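Local structure of YceI-like domain protein (Burkholderia cenocepacia BC7, 5IXH) at residues D3-A7 and S30-K34. The protein is a bacterial lipocalin that holds octaprenyl diphosphate in its beta barrel and probably captures antibiotics outside the cell. Residues are numbered along the deposited sequence; the frame is centred on the assembly and turned at random.
Sequences DVDLA and SAQVK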
ATOM      1  N   ASP A   3      -6.802   4.931 -16.749  1.00 66.04           N
ATOM      2  CA  ASP A   3      -6.071   4.512 -15.553  1.00 68.09           C
ATOM      3  C   ASP A   3      -4.894   3.543 -15.881  1.00 69.12           C
ATOM      4  O   ASP A   3      -4.237   3.681 -16.919  1.00 60.39           O
ATOM      5  CB  ASP A   3      -7.042   3.979 -14.468  1.00 63.41           C
ATOM      6  CG  ASP A   3      -7.703   2.659 -14.845  1.00 65.48           C
ATOM      7  OD1 ASP A   3      -7.922   2.408 -16.049  1.00 70.51           O
ATOM      8  OD2 ASP A   3      -8.013   1.877 -13.918  1.00 38.38           O
ATOM      9  N   VAL A   4      -4.701   2.532 -15.038  1.00 33.67           N
ATOM     10  CA  VAL A   4      -3.390   2.052 -14.612  1.00 44.50           C
ATOM     11  C   VAL A   4      -2.839   0.817 -15.386  1.00 51.92           C
ATOM     12  O   VAL A   4      -3.415   0.430 -16.403  1.00 64.36           O
ATOM     13  CB  VAL A   4      -3.575   1.775 -13.116  1.00 22.58           C
ATOM     14  CG1 VAL A   4      -2.326   1.287 -12.372  1.00 43.32           C
ATOM     15  CG2 VAL A   4      -4.053   3.060 -12.408  1.00 41.61           C
ATOM     16  N   ASP A   5      -1.711   0.239 -14.935  1.00 37.64           N
ATOM     17  CA  ASP A   5      -1.174  -1.019 -15.498  1.00 29.06           C
ATOM     18  C   ASP A   5      -0.470  -1.888 -14.434  1.00 40.07           C
ATOM     19  O   ASP A   5       0.639  -1.566 -14.002  1.00 30.60           O
ATOM     20  CB  ASP A   5      -0.214  -0.693 -16.669  1.00 34.54           C
ATOM     21  CG  ASP A   5       0.131  -1.924 -17.537  1.00 29.25           C
ATOM     22  OD1 ASP A   5       0.541  -2.947 -16.971  1.00 38.74           O
ATOM     23  OD2 ASP A   5       0.003  -1.827 -18.773  1.00 42.07           O
ATOM     24  N   LEU A   6      -1.095  -2.996 -14.009  1.00 26.42           N
ATOM     25  CA  LEU A   6      -0.496  -3.838 -12.978  1.00 25.76           C
ATOM     26  C   LEU A   6       0.857  -4.346 -13.314  1.00 38.85           C
ATOM     27  O   LEU A   6       1.731  -4.392 -12.459  1.00 31.62           O
ATOM     28  CB  LEU A   6      -1.391  -5.057 -12.651  1.00 27.82           C
ATOM     29  CG  LEU A   6      -0.804  -6.245 -11.829  1.00 29.71           C
ATOM     30  CD1 LEU A   6      -0.347  -5.814 -10.443  1.00 37.23           C
ATOM     31  CD2 LEU A   6      -1.819  -7.371 -11.692  1.00 32.56           C
ATOM     32  N   ALA A   7       1.030  -4.794 -14.548  1.00 32.62           N
ATOM     33  CA  ALA A   7       2.282  -5.393 -14.896  1.00 34.68           C
ATOM     34  C   ALA A   7       3.391  -4.368 -14.778  1.00 29.07           C
ATOM     35  O   ALA A   7       4.519  -4.716 -14.414  1.00 35.02           O
ATOM     36  CB  ALA A   7       2.207  -5.988 -16.284  1.00 31.86           C
ATOM     37  N   SER A  30      -5.674  -3.851  -8.146  1.00 16.78           N
ATOM     38  CA  SER A  30      -6.193  -2.944  -9.140  1.00 20.02           C
ATOM     39  C   SER A  30      -6.133  -1.536  -8.607  1.00 16.98           C
ATOM     40  O   SER A  30      -6.055  -1.320  -7.400  1.00 15.41           O
ATOM     41  CB  SER A  30      -7.629  -3.289  -9.455  1.00 22.64           C
ATOM     42  OG  SER A  30      -8.442  -3.094  -8.326  1.00 29.34           O
ATOM     43  N   ALA A  31      -6.187  -0.571  -9.493  1.00 18.16           N
ATOM     44  CA  ALA A  31      -6.196   0.817  -9.102  1.00 16.03           C
ATOM     45  C   ALA A  31      -6.814   1.660 -10.190  1.00 17.93           C
ATOM     46  O   ALA A  31      -6.740   1.316 -11.374  1.00 22.71           O
ATOM     47  CB  ALA A  31      -4.784   1.280  -8.770  1.00 23.87           C
ATOM     48  N   GLN A  32      -7.428   2.761  -9.776  1.00 16.85           N
ATOM     49  CA  GLN A  32      -8.014   3.748 -10.673  1.00 19.66           C
ATOM     50  C   GLN A  32      -7.498   5.108 -10.217  1.00 17.18           C
ATOM     51  O   GLN A  32      -7.476   5.399  -9.022  1.00 15.37           O
ATOM     52  CB  GLN A  32      -9.552   3.712 -10.583  1.00 20.66           C
ATOM     53  CG  GLN A  32     -10.148   2.318 -10.388  1.00 55.76           C
ATOM     54  CD  GLN A  32     -11.683   2.281 -10.430  1.00 86.05           C
ATOM     55  OE1 GLN A  32     -12.290   1.216 -10.247  1.00 59.77           O
ATOM     56  NE2 GLN A  32     -12.315   3.435 -10.678  1.00 43.98           N
ATOM     57  N   VAL A  33      -7.070   5.924 -11.160  1.00 16.72           N
ATOM     58  CA  VAL A  33      -6.597   7.264 -10.870  1.00 15.92           C
ATOM     59  C   VAL A  33      -7.191   8.253 -11.852  1.00 19.99           C
ATOM     60  O   VAL A  33      -7.276   7.988 -13.049  1.00 24.20           O
ATOM     61  CB  VAL A  33      -5.061   7.343 -10.940  1.00 22.78           C
ATOM     62  CG1 VAL A  33      -4.589   8.744 -10.634  1.00 27.80           C
ATOM     63  CG2 VAL A  33      -4.427   6.358  -9.981  1.00 26.48           C
ATOM     64  N   LYS A  34      -7.605   9.395 -11.339  1.00 18.77           N
ATOM     65  CA  LYS A  34      -8.031  10.503 -12.161  1.00 20.31           C
ATOM     66  C   LYS A  34      -7.245  11.707 -11.671  1.00 19.22           C
ATOM     67  O   LYS A  34      -7.474  12.168 -10.565  1.00 19.70           O
ATOM     68  CB  LYS A  34      -9.536  10.733 -12.002  1.00 22.70           C
ATOM     69  CG  LYS A  34     -10.362   9.456 -12.064  1.00 70.97           C
ATOM     70  CD  LYS A  34     -11.830   9.720 -11.765  1.00 67.81           C
ATOM     71  CE  LYS A  34     -12.615   8.419 -11.648  1.00 65.32           C
ATOM     72  NZ  LYS A  34     -14.029   8.650 -11.240  1.00 60.19           N
TER
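Val-4 lays its CG2 methyl over the edge of strand 22-34, 4.1 Å from Ala-31 CB and also 4.1 Å from Val-33 CG2. A chi1 of -178° carries CG1 to the side opposite the backbone N and turns CG2 to the strand, where it comes within 3.4 Å of Ala-31 O. The side chain of Val-33 also touches the bound octaprenyl diphosphate, so Val-4 packs against a residue of the lipid pocket. Asp-3 reaches the same edge, and its CB points toward the strand. This CB lies 3.8 Å from Val-33 N. Its OD2 stands 2.9 Å from Ala-31 O, but both are acceptors and this is not a hydrogen bond. Asp-3 is poorly ordered and touches a crystal neighbour, so its carboxylate position is uncertain. The backbone of Asp-3 bonds to Thr-161, while Gln-32 pairs with Gln-46 on strand 44-50. The segment before strand 10-15 thus packs on the side of strand 22-34 here without hydrogen bonds to it. Val-33 N is buried by the contact without a partner in the model. The chemistry implies a small surface contact resting on methyl packing and van der Waals contact with the strand's backbone. The approach of OD2 to Ala-31 O would probably be unfavourable if the acid is ionised, but given the disorder it is doubtful.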